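Local coordinates for protein type II restriction enzyme BsoBI (Geobacillus stearothermophilus, PDB 1DC1) that cuts double-stranded DNA as a homodimeric type II restriction endonuclease, recognising the degenerate sequence 5'-CYCGRG-3' and cleaving after its first C, at residues G77-D80 with K81-K84; I95-L98 with I99-L103. One frame throughout, in Å; residues are numbered along the deposited sequence.

Overall arrangement
Interaction 1 (77-84) comes first along the chain and interaction 2 (95-103) follows it, with centres about 17 Å apart and nearest atoms about 6 Å apart, so the two do not touch. The first spans the loop after helix 69-75 and the short helix 80-83; the second is the last part of helix 88-103. Helix 69-75 is common to both: Leu-73 meets Ile-78 and Lys-83, while Leu-72 meets Ile-95 and Ala-75 meets Leu-98. Their centres lie about 21 and 36 Å from the chain's centre, on the same side. Interaction 1 binds two phosphates and two base edges of the DNA, whereas interaction 2 belongs to the helical packing beyond it, about 14 Å from the nucleic acid at its nearest atom.

Interaction 1 of 2, residues G77-D80 with K81-K84. With nucleotides of chain B.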
loop_
_atom_site.group_PDB
_atom_site.type_symbol
_atom_site.label_atom_id
_atom_site.label_comp_id
_atom_site.label_asym_id
_atom_site.label_seq_id
_atom_site.Cartn_x
_atom_site.Cartn_y
_atom_site.Cartn_z
ATOM N N GLY D 77 8.941 -11.966 14.998
ATOM C CA GLY D 77 8.366 -10.696 14.592
ATOM C C GLY D 77 9.142 -9.901 13.577
ATOM O O GLY D 77 8.824 -8.721 13.379
ATOM N N ILE D 78 10.132 -10.536 12.939
ATOM C CA ILE D 78 10.973 -9.892 11.944
ATOM C C ILE D 78 10.674 -10.306 10.478
ATOM O O ILE D 78 10.996 -11.422 10.057
ATOM C CB ILE D 78 12.487 -10.134 12.282
ATOM C CG1 ILE D 78 12.781 -9.782 13.756
ATOM C CG2 ILE D 78 13.371 -9.336 11.292
ATOM C CD1 ILE D 78 12.463 -8.352 14.140
ATOM N N SER D 79 10.065 -9.390 9.730
ATOM C CA SER D 79 9.736 -9.640 8.337
ATOM C C SER D 79 11.039 -9.680 7.533
ATOM O O SER D 79 12.045 -9.155 7.956
ATOM C CB SER D 79 8.844 -8.528 7.801
ATOM O OG SER D 79 9.577 -7.301 7.762
ATOM N N ASP D 80 11.028 -10.283 6.361
ATOM C CA ASP D 80 12.261 -10.298 5.585
ATOM C C ASP D 80 12.637 -8.882 5.159
ATOM O O ASP D 80 13.831 -8.566 5.003
ATOM C CB ASP D 80 12.143 -11.242 4.405
ATOM C CG ASP D 80 12.253 -12.709 4.826
ATOM O OD1 ASP D 80 12.689 -12.983 5.967
ATOM O OD2 ASP D 80 11.907 -13.583 3.998
ATOM N N LYS D 81 11.624 -8.017 5.020
ATOM C CA LYS D 81 11.880 -6.614 4.675
ATOM C C LYS D 81 12.651 -5.953 5.860
ATOM O O LYS D 81 13.655 -5.279 5.648
ATOM C CB LYS D 81 10.554 -5.862 4.413
ATOM C CG LYS D 81 10.667 -4.359 4.496
ATOM C CD LYS D 81 9.560 -3.623 3.744
ATOM C CE LYS D 81 9.671 -3.700 2.228
ATOM N NZ LYS D 81 8.526 -2.980 1.561
ATOM N N ALA D 82 12.196 -6.173 7.100
ATOM C CA ALA D 82 12.866 -5.586 8.257
ATOM C C ALA D 82 14.262 -6.169 8.506
ATOM O O ALA D 82 15.172 -5.460 8.954
ATOM C CB ALA D 82 12.020 -5.764 9.536
ATOM N N LYS D 83 14.418 -7.456 8.213
ATOM C CA LYS D 83 15.650 -8.167 8.489
ATOM C C LYS D 83 16.849 -7.501 7.817
ATOM O O LYS D 83 17.952 -7.497 8.393
ATOM C CB LYS D 83 15.427 -9.653 8.139
ATOM C CG LYS D 83 16.437 -10.369 7.283
ATOM C CD LYS D 83 16.354 -11.885 7.563
ATOM C CE LYS D 83 16.746 -12.747 6.368
ATOM N NZ LYS D 83 16.124 -12.286 5.105
ATOM N N LYS D 84 16.614 -6.867 6.666
ATOM C CA LYS D 84 17.689 -6.194 5.935
ATOM C C LYS D 84 18.410 -5.122 6.769
ATOM O O LYS D 84 19.562 -4.800 6.538
ATOM C CB LYS D 84 17.142 -5.468 4.710
ATOM C CG LYS D 84 16.467 -6.312 3.679
ATOM C CD LYS D 84 16.234 -5.448 2.391
ATOM C CE LYS D 84 15.654 -4.041 2.672
ATOM N NZ LYS D 84 14.243 -4.079 3.178
ATOM P P DG B 10 8.125 -10.122 3.979
ATOM O OP1 DG B 10 8.657 -11.237 4.807
ATOM O OP2 DG B 10 8.984 -8.951 3.696
ATOM O "O5'" DG B 10 7.492 -10.755 2.665
ATOM C "C5'" DG B 10 8.199 -10.829 1.445
ATOM C "C4'" DG B 10 7.217 -10.754 0.294
ATOM O "O4'" DG B 10 6.454 -9.537 0.398
ATOM C "C3'" DG B 10 7.940 -10.662 -1.042
ATOM O "O3'" DG B 10 8.009 -11.942 -1.613
ATOM C "C2'" DG B 10 7.071 -9.762 -1.890
ATOM C "C1'" DG B 10 6.441 -8.845 -0.855
ATOM N N9 DG B 10 7.141 -7.581 -0.673
ATOM C C8 DG B 10 7.737 -7.134 0.488
ATOM N N7 DG B 10 8.197 -5.919 0.389
ATOM C C5 DG B 10 7.910 -5.549 -0.925
ATOM C C6 DG B 10 8.158 -4.305 -1.627
ATOM O O6 DG B 10 8.742 -3.295 -1.221
ATOM N N1 DG B 10 7.661 -4.343 -2.941
ATOM C C2 DG B 10 7.079 -5.455 -3.534
ATOM N N2 DG B 10 6.715 -5.317 -4.847
ATOM N N3 DG B 10 6.874 -6.621 -2.897
ATOM C C4 DG B 10 7.290 -6.581 -1.602
ATOM P P DA B 9 6.778 -5.167 7.220
ATOM O OP1 DA B 9 5.859 -5.088 8.387
ATOM O OP2 DA B 9 8.229 -4.928 7.446
ATOM O "O5'" DA B 9 6.602 -6.553 6.417
ATOM C "C5'" DA B 9 5.462 -7.449 6.617
ATOM C "C4'" DA B 9 5.035 -8.062 5.303
ATOM O "O4'" DA B 9 4.189 -7.177 4.544
ATOM C "C3'" DA B 9 6.151 -8.427 4.338
ATOM O "O3'" DA B 9 6.810 -9.629 4.750
ATOM C "C2'" DA B 9 5.412 -8.522 3.009
ATOM C "C1'" DA B 9 4.358 -7.426 3.150
ATOM N N9 DA B 9 4.789 -6.173 2.526
ATOM C C8 DA B 9 5.613 -5.199 3.064
ATOM N N7 DA B 9 5.838 -4.199 2.252
ATOM C C5 DA B 9 5.114 -4.516 1.107
ATOM C C6 DA B 9 4.932 -3.850 -0.128
ATOM N N6 DA B 9 5.466 -2.674 -0.440
ATOM N N1 DA B 9 4.160 -4.452 -1.041
ATOM C C2 DA B 9 3.600 -5.636 -0.755
ATOM N N3 DA B 9 3.687 -6.349 0.349
ATOM C C4 DA B 9 4.465 -5.730 1.258
HETATM O O HOH W 1 15.666 -9.773 3.479
#
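Ser-79 OG does two jobs at once: it accepts a bond from Ala-82 N at 2.9 Å, with an N-H...O angle of 160°, and gives its own hydrogen to OP2 of DA9 of chain B at 2.7 Å. Its chi1 of 66° sets OG between the backbone N and the carbonyl carbon, turned back over the helix start. Because the hydroxyl proton goes to the phosphate, the cap and the DNA contact together fix the rotation of this group. The serine's carbonyl is used as well, Ser-79 O taking Lys-83 N at 2.9 Å.

This is an N-capped helix start turned onto a DNA backbone, just after Gly-77 ends helix 69-75 in a Schellman motif. Asp-80 N reaches OP1 of DG10 of chain B at 3.0 Å, and Lys-81 N adds a weak bond to OP2 of the same phosphate, consistent with the helix N-terminus helping to offset its charge.

Lys-81, bent at chi3 (-72°), runs on to the purines. Its NZ donates to DG10 O6 at 2.8 Å and to DA9 N7 at 3.0 Å, reading base edges in the major groove; N7 is common to adenine and guanine, which fits an enzyme that accepts either purine at one position. Asp-246 of the second subunit forms a salt bridge with the same NZ. A leucine in place of Lys-81 would probably leave DG10 O6 and DA9 N7 without this donor and Asp-246 of the second subunit without this cation.

Asp-80 and Lys-83 lie side by side, joined by a long salt bridge (OD1 to NZ, 3.6 Å); a water also links Lys-83 NZ to Asp-80 O. Ile-78 CG2 packs on Ala-82 CB and across the CB of Lys-83.

Interaction 2 of 2, residues I95-L98 with I99-L103; sequences INNL and IENFL
Leu-98 and Leu-103 meet where helix 88-103 ends in a wider pi-type turn, identified by Leu-103 N bonding to Leu-98 O (3.1 Å), five residues back, in the carbonyl plane. Phe-102 N shares that oxygen at 3.0 Å but comes from above the plane, 36° out of it, so two amides grip one carbonyl.

Followed outward, the Leu-98 side chain begins at CB, next to the Leu-98–Ile-99 peptide simply by chain connectivity; the real contacts start at CG. Its chi1 of 166° puts CG opposite the backbone N and brings it to Leu-103 CG at 4.1 Å, the two leucines lying at a slant. At the tip, CD1 approaches Phe-102 CD2 at 4.0 Å and Phe-102 CB; the two side chains cross at about a right angle. Leu-114 and Arg-117 of helix 110-152 also pack on Leu-98, and Arg-117 makes a cation-pi contact with the Phe-102 ring.

One turn back, Ile-95 CG2 touches Ile-99 CD1 at 4.2 Å. Asn-97 and Asn-101 run alongside each other with amide planes 20° apart, Asn-97 CB lying 3.5 Å from Asn-101 ND2, and Asn-101 CB sits 3.9 Å above the Phe-102 ring plane, offset toward the rim.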
loop_
_atom_site.group_PDB
_atom_site.type_symbol
_atom_site.label_atom_id
_atom_site.label_comp_id
_atom_site.label_asym_id
_atom_site.label_seq_id
_atom_site.Cartn_x
_atom_site.Cartn_y
_atom_site.Cartn_z
ATOM N N ILE D 95 15.446 -13.195 18.553
ATOM C CA ILE D 95 15.124 -14.595 18.787
ATOM C C ILE D 95 15.064 -14.857 20.287
ATOM O O ILE D 95 14.177 -15.559 20.745
ATOM C CB ILE D 95 16.134 -15.561 18.081
ATOM C CG1 ILE D 95 15.975 -15.492 16.552
ATOM C CG2 ILE D 95 15.886 -17.017 18.544
ATOM C CD1 ILE D 95 17.117 -16.144 15.793
ATOM N N ASN D 96 15.983 -14.282 21.056
ATOM C CA ASN D 96 15.933 -14.467 22.506
ATOM C C ASN D 96 14.641 -13.890 23.087
ATOM O O ASN D 96 14.057 -14.457 24.018
ATOM C CB ASN D 96 17.167 -13.842 23.174
ATOM C CG ASN D 96 18.462 -14.565 22.779
ATOM O OD1 ASN D 96 18.461 -15.781 22.494
ATOM N ND2 ASN D 96 19.571 -13.820 22.741
ATOM N N ASN D 97 14.168 -12.788 22.517
ATOM C CA ASN D 97 12.938 -12.182 23.017
ATOM C C ASN D 97 11.785 -13.142 22.806
ATOM O O ASN D 97 10.919 -13.287 23.662
ATOM C CB ASN D 97 12.683 -10.868 22.299
ATOM C CG ASN D 97 13.686 -9.783 22.704
ATOM O OD1 ASN D 97 14.317 -9.866 23.781
ATOM N ND2 ASN D 97 13.846 -8.763 21.843
ATOM N N LEU D 98 11.795 -13.816 21.661
ATOM C CA LEU D 98 10.737 -14.762 21.347
ATOM C C LEU D 98 10.782 -15.896 22.373
ATOM O O LEU D 98 9.748 -16.296 22.939
ATOM C CB LEU D 98 10.944 -15.305 19.911
ATOM C CG LEU D 98 10.095 -16.541 19.601
ATOM C CD1 LEU D 98 8.601 -16.209 19.648
ATOM C CD2 LEU D 98 10.534 -17.129 18.234
ATOM N N ILE D 99 11.980 -16.419 22.612
ATOM C CA ILE D 99 12.139 -17.489 23.593
ATOM C C ILE D 99 11.718 -17.042 25.010
ATOM O O ILE D 99 10.913 -17.712 25.640
ATOM C CB ILE D 99 13.606 -18.046 23.597
ATOM C CG1 ILE D 99 13.861 -18.855 22.326
ATOM C CG2 ILE D 99 13.848 -18.945 24.828
ATOM C CD1 ILE D 99 15.308 -19.186 22.113
ATOM N N GLU D 100 12.202 -15.888 25.475
ATOM C CA GLU D 100 11.881 -15.431 26.825
ATOM C C GLU D 100 10.507 -14.887 27.012
ATOM O O GLU D 100 9.914 -15.102 28.060
ATOM C CB GLU D 100 12.888 -14.370 27.287
ATOM C CG GLU D 100 14.347 -14.858 27.215
ATOM C CD GLU D 100 15.359 -13.782 27.583
ATOM O OE1 GLU D 100 14.938 -12.620 27.751
ATOM O OE2 GLU D 100 16.566 -14.092 27.694
ATOM N N ASN D 101 9.982 -14.205 26.000
ATOM C CA ASN D 101 8.680 -13.580 26.140
ATOM C C ASN D 101 7.506 -14.433 25.779
ATOM O O ASN D 101 6.386 -14.220 26.290
ATOM C CB ASN D 101 8.597 -12.296 25.309
ATOM C CG ASN D 101 9.636 -11.291 25.707
ATOM O OD1 ASN D 101 9.985 -11.212 26.887
ATOM N ND2 ASN D 101 10.147 -10.513 24.738
ATOM N N PHE D 102 7.726 -15.404 24.909
ATOM C CA PHE D 102 6.599 -16.229 24.484
ATOM C C PHE D 102 6.726 -17.755 24.644
ATOM O O PHE D 102 5.799 -18.420 25.134
ATOM C CB PHE D 102 6.265 -15.875 23.017
ATOM C CG PHE D 102 5.941 -14.423 22.830
ATOM C CD1 PHE D 102 4.774 -13.887 23.375
ATOM C CD2 PHE D 102 6.771 -13.597 22.102
ATOM C CE1 PHE D 102 4.437 -12.541 23.183
ATOM C CE2 PHE D 102 6.429 -12.241 21.909
ATOM C CZ PHE D 102 5.266 -11.716 22.444
ATOM N N LEU D 103 7.869 -18.300 24.272
ATOM C CA LEU D 103 8.001 -19.734 24.310
ATOM C C LEU D 103 8.132 -20.280 25.697
ATOM O O LEU D 103 7.460 -21.232 26.031
ATOM C CB LEU D 103 9.144 -20.200 23.399
ATOM C CG LEU D 103 9.080 -19.708 21.922
ATOM C CD1 LEU D 103 10.126 -20.417 21.076
ATOM C CD2 LEU D 103 7.681 -19.920 21.327
#